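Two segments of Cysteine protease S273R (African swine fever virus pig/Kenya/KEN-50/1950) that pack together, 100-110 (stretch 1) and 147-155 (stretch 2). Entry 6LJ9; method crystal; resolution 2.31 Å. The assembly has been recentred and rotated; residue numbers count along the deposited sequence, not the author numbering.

Stretch 1, residues 100-110: WAIKYTKFFNC
Stretch 2 (147-155) KRPCNTFGC

A disulfide closes one end of this contact, and an arginine reaching for backbone carbonyls holds the other. Cys-110 SG and Cys-155 SG are bonded at 2.0 Å, with chi3 at 85°. Cys-110 has chi1 p (61°) and Cys-155 has chi1 t (-153°).

Stretch 1 begins as helix, residues 100-103. Tyr-104 N still bonds to Trp-100 O at 2.8 Å, but Tyr-104 itself leaves helical geometry (phi/psi -92/95). A type I turn from Tyr-104 to Phe-107 follows, with Thr-105 at -78/-6 and Lys-106 at -109/24. Phe-107 N bonds to Tyr-104 O at 3.2 Å and closes the turn.

Residues 107-109 then form a strand parallel to strand 152-155. The axes approach to 4.7 Å at 26°. Phe-107 pairs with Thr-152 and Phe-108 with Phe-153, each at CA-CA 4.8 Å. Asn-109 pairs with Gly-154 at CA-CA 5.4 Å. The ladder alternates between strands: Thr-152 N to Lys-106 O 3.2 Å, Phe-108 N to Thr-152 O 2.8 Å, Gly-154 N to Phe-108 O 3.1 Å, Cys-110 N to Gly-154 O 3.3 Å. Lys-106 O also accepts from Thr-152 OG1 at 2.9 Å (Thr-152 chi1 p) and, weakly, from Asn-151 N at 3.1 Å.

Arg-148 is extended, with chi1 p (63°), chi2 t and chi3 t, and backbone -157/150. Its NH2 donates to Ala-101 O at 2.6 Å and to Phe-107 O at 3.0 Å. Both acceptors lie near the guanidinium plane, so one nitrogen links the helix to the strand. Arg-148 NH1 adds a weak bond to Ala-101 O at 3.1 Å. Thr-105 O sits over one guanidinium face, 3.0 Å from Arg-148 NE, at an angle too poor for a hydrogen bond.

Side chains of Phe-107, Thr-152 and Asn-109 share one sheet face. Phe-107 has chi1 t (168°) and chi2 67°. Its CE1 lies 3.5 Å from Gly-154 N. Gly-154 (-139/140) leaves room for this ring: an ideal CB on Gly-154 would be 2.6 Å from Phe-107 CE1, a clash.

Phe-108 and Phe-153 occupy the other face, both with chi1 t and chi2 of -83° and -92°. Their rings meet rim to rim, centroids 5.7 Å apart and planes at 18°. Phe-108 CD1 is 3.4 Å from Phe-153 CD2. Cys-150 (chi1 m) lies beside Phe-108, with Cys-150 CB 3.8 Å from Phe-108 CB and its sulfur at the ring edge. Cys-110 CB packs 4.0 Å from Phe-153 CZ.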

# COMPACT_ATOMS: atom_id res chain seq x y z
N TRP B 100 -2.79 -8.58 -9.39
CA TRP B 100 -2.09 -8.11 -8.20
C TRP B 100 -1.96 -6.60 -8.18
O TRP B 100 -1.91 -5.99 -7.11
CB TRP B 100 -0.71 -8.76 -8.12
CG TRP B 100 -0.75 -10.23 -7.83
CD1 TRP B 100 -1.85 -10.98 -7.54
CD2 TRP B 100 0.37 -11.13 -7.82
NE1 TRP B 100 -1.49 -12.29 -7.34
CE2 TRP B 100 -0.13 -12.41 -7.51
CE3 TRP B 100 1.74 -10.98 -8.04
CZ2 TRP B 100 0.69 -13.53 -7.41
CZ3 TRP B 100 2.56 -12.09 -7.94
CH2 TRP B 100 2.03 -13.35 -7.63
N ALA B 101 -1.92 -5.97 -9.36
CA ALA B 101 -1.86 -4.51 -9.43
C ALA B 101 -3.14 -3.86 -8.93
O ALA B 101 -3.12 -2.68 -8.58
CB ALA B 101 -1.57 -4.07 -10.86
N ILE B 102 -4.25 -4.60 -8.90
CA ILE B 102 -5.48 -4.08 -8.30
C ILE B 102 -5.32 -3.95 -6.79
O ILE B 102 -5.64 -2.91 -6.20
CB ILE B 102 -6.67 -4.98 -8.66
CG1 ILE B 102 -6.70 -5.28 -10.16
CG2 ILE B 102 -7.98 -4.34 -8.22
CD1 ILE B 102 -7.74 -6.31 -10.56
N LYS B 103 -4.83 -5.01 -6.15
CA LYS B 103 -4.71 -5.03 -4.69
C LYS B 103 -3.54 -4.19 -4.22
O LYS B 103 -3.67 -3.39 -3.28
CB LYS B 103 -4.59 -6.48 -4.21
CG LYS B 103 -4.11 -6.64 -2.78
CD LYS B 103 -4.06 -8.11 -2.41
CE LYS B 103 -3.26 -8.34 -1.14
NZ LYS B 103 -3.80 -7.58 0.02
N TYR B 104 -2.38 -4.35 -4.85
CA TYR B 104 -1.19 -3.56 -4.53
C TYR B 104 -1.18 -2.35 -5.47
O TYR B 104 -0.70 -2.43 -6.60
CB TYR B 104 0.07 -4.41 -4.67
CG TYR B 104 0.08 -5.63 -3.78
CD1 TYR B 104 0.47 -5.53 -2.45
CD2 TYR B 104 -0.31 -6.87 -4.26
CE1 TYR B 104 0.48 -6.64 -1.62
CE2 TYR B 104 -0.31 -7.99 -3.44
CZ TYR B 104 0.09 -7.87 -2.12
OH TYR B 104 0.09 -8.97 -1.31
N THR B 105 -1.71 -1.23 -4.98
CA THR B 105 -1.94 -0.06 -5.82
C THR B 105 -0.68 0.75 -6.09
O THR B 105 -0.74 1.71 -6.87
CB THR B 105 -2.99 0.85 -5.17
OG1 THR B 105 -2.53 1.29 -3.89
CG2 THR B 105 -4.30 0.09 -4.99
N LYS B 106 0.45 0.41 -5.48
CA LYS B 106 1.74 1.03 -5.80
C LYS B 106 2.66 0.07 -6.52
O LYS B 106 3.89 0.23 -6.48
CB LYS B 106 2.41 1.56 -4.53
CG LYS B 106 1.67 2.72 -3.87
CD LYS B 106 2.54 3.41 -2.83
CE LYS B 106 1.80 4.57 -2.17
NZ LYS B 106 0.65 4.11 -1.35
N PHE B 107 2.10 -0.94 -7.19
CA PHE B 107 2.87 -1.96 -7.89
C PHE B 107 2.70 -1.80 -9.39
O PHE B 107 1.57 -1.69 -9.88
CB PHE B 107 2.41 -3.36 -7.45
CG PHE B 107 2.94 -4.47 -8.31
CD1 PHE B 107 4.29 -4.77 -8.32
CD2 PHE B 107 2.08 -5.23 -9.09
CE1 PHE B 107 4.78 -5.79 -9.10
CE2 PHE B 107 2.57 -6.25 -9.88
CZ PHE B 107 3.92 -6.54 -9.88
N PHE B 108 3.82 -1.77 -10.11
CA PHE B 108 3.82 -1.61 -11.56
C PHE B 108 4.06 -2.97 -12.19
O PHE B 108 5.13 -3.57 -12.01
CB PHE B 108 4.88 -0.60 -12.00
CG PHE B 108 4.78 -0.21 -13.45
CD1 PHE B 108 5.36 -1.00 -14.43
CD2 PHE B 108 4.13 0.95 -13.83
CE1 PHE B 108 5.27 -0.65 -15.77
CE2 PHE B 108 4.04 1.31 -15.16
CZ PHE B 108 4.61 0.51 -16.13
N ASN B 109 3.07 -3.47 -12.92
CA ASN B 109 3.19 -4.74 -13.62
C ASN B 109 3.63 -4.48 -15.06
O ASN B 109 3.03 -3.66 -15.76
CB ASN B 109 1.86 -5.50 -13.59
CG ASN B 109 0.70 -4.66 -14.08
OD1 ASN B 109 0.34 -3.66 -13.46
ND2 ASN B 109 0.11 -5.06 -15.20
N CYS B 110 4.69 -5.16 -15.48
CA CYS B 110 5.26 -4.89 -16.79
C CYS B 110 4.28 -5.34 -17.88
O CYS B 110 3.56 -6.32 -17.70
CB CYS B 110 6.60 -5.61 -16.95
SG CYS B 110 6.49 -7.41 -16.83
N LYS B 147 -2.22 5.26 -15.04
CA LYS B 147 -0.99 5.94 -14.67
C LYS B 147 -1.08 6.33 -13.20
O LYS B 147 -1.99 7.06 -12.81
CB LYS B 147 -0.75 7.18 -15.54
CG LYS B 147 -0.66 6.87 -17.02
CD LYS B 147 0.34 7.78 -17.73
CE LYS B 147 0.02 9.25 -17.52
NZ LYS B 147 0.35 10.06 -18.72
N ARG B 148 -0.14 5.83 -12.40
CA ARG B 148 -0.16 6.04 -10.96
C ARG B 148 1.25 5.89 -10.43
O ARG B 148 2.05 5.15 -11.01
CB ARG B 148 -1.10 5.03 -10.28
CG ARG B 148 -0.67 3.59 -10.44
CD ARG B 148 -1.68 2.63 -9.84
NE ARG B 148 -1.17 1.26 -9.80
CZ ARG B 148 -1.87 0.21 -9.39
NH1 ARG B 148 -3.12 0.36 -8.98
NH2 ARG B 148 -1.32 -1.00 -9.39
N PRO B 149 1.59 6.58 -9.34
CA PRO B 149 2.94 6.44 -8.77
C PRO B 149 3.13 5.06 -8.16
O PRO B 149 2.34 4.62 -7.32
CB PRO B 149 2.99 7.55 -7.71
CG PRO B 149 1.56 7.79 -7.35
CD PRO B 149 0.78 7.58 -8.62
N CYS B 150 4.20 4.38 -8.58
CA CYS B 150 4.51 3.04 -8.13
C CYS B 150 5.93 3.01 -7.56
O CYS B 150 6.86 3.53 -8.19
CB CYS B 150 4.39 2.03 -9.28
SG CYS B 150 2.76 1.96 -10.04
N ASN B 151 6.08 2.42 -6.37
CA ASN B 151 7.38 2.22 -5.75
C ASN B 151 7.82 0.76 -5.79
O ASN B 151 8.80 0.40 -5.13
CB ASN B 151 7.38 2.75 -4.31
CG ASN B 151 6.25 2.18 -3.47
OD1 ASN B 151 5.61 1.20 -3.85
ND2 ASN B 151 6.00 2.80 -2.33
N THR B 152 7.12 -0.08 -6.54
CA THR B 152 7.54 -1.45 -6.78
C THR B 152 7.31 -1.79 -8.25
O THR B 152 6.34 -1.34 -8.86
CB THR B 152 6.80 -2.47 -5.89
OG1 THR B 152 5.39 -2.20 -5.92
CG2 THR B 152 7.31 -2.40 -4.46
N PHE B 153 8.21 -2.60 -8.80
CA PHE B 153 8.17 -3.01 -10.19
C PHE B 153 8.38 -4.52 -10.27
O PHE B 153 9.28 -5.05 -9.60
CB PHE B 153 9.23 -2.27 -11.02
CG PHE B 153 9.27 -2.67 -12.47
CD1 PHE B 153 10.11 -3.69 -12.90
CD2 PHE B 153 8.48 -2.03 -13.40
CE1 PHE B 153 10.15 -4.06 -14.23
CE2 PHE B 153 8.52 -2.39 -14.74
CZ PHE B 153 9.36 -3.41 -15.15
N GLY B 154 7.57 -5.19 -11.07
CA GLY B 154 7.65 -6.64 -11.17
C GLY B 154 7.51 -7.16 -12.58
O GLY B 154 6.68 -6.67 -13.35
N CYS B 155 8.30 -8.16 -12.93
CA CYS B 155 8.24 -8.74 -14.26
C CYS B 155 8.79 -10.16 -14.22
O CYS B 155 9.72 -10.45 -13.46
CB CYS B 155 9.03 -7.89 -15.27
SG CYS B 155 8.42 -8.02 -16.97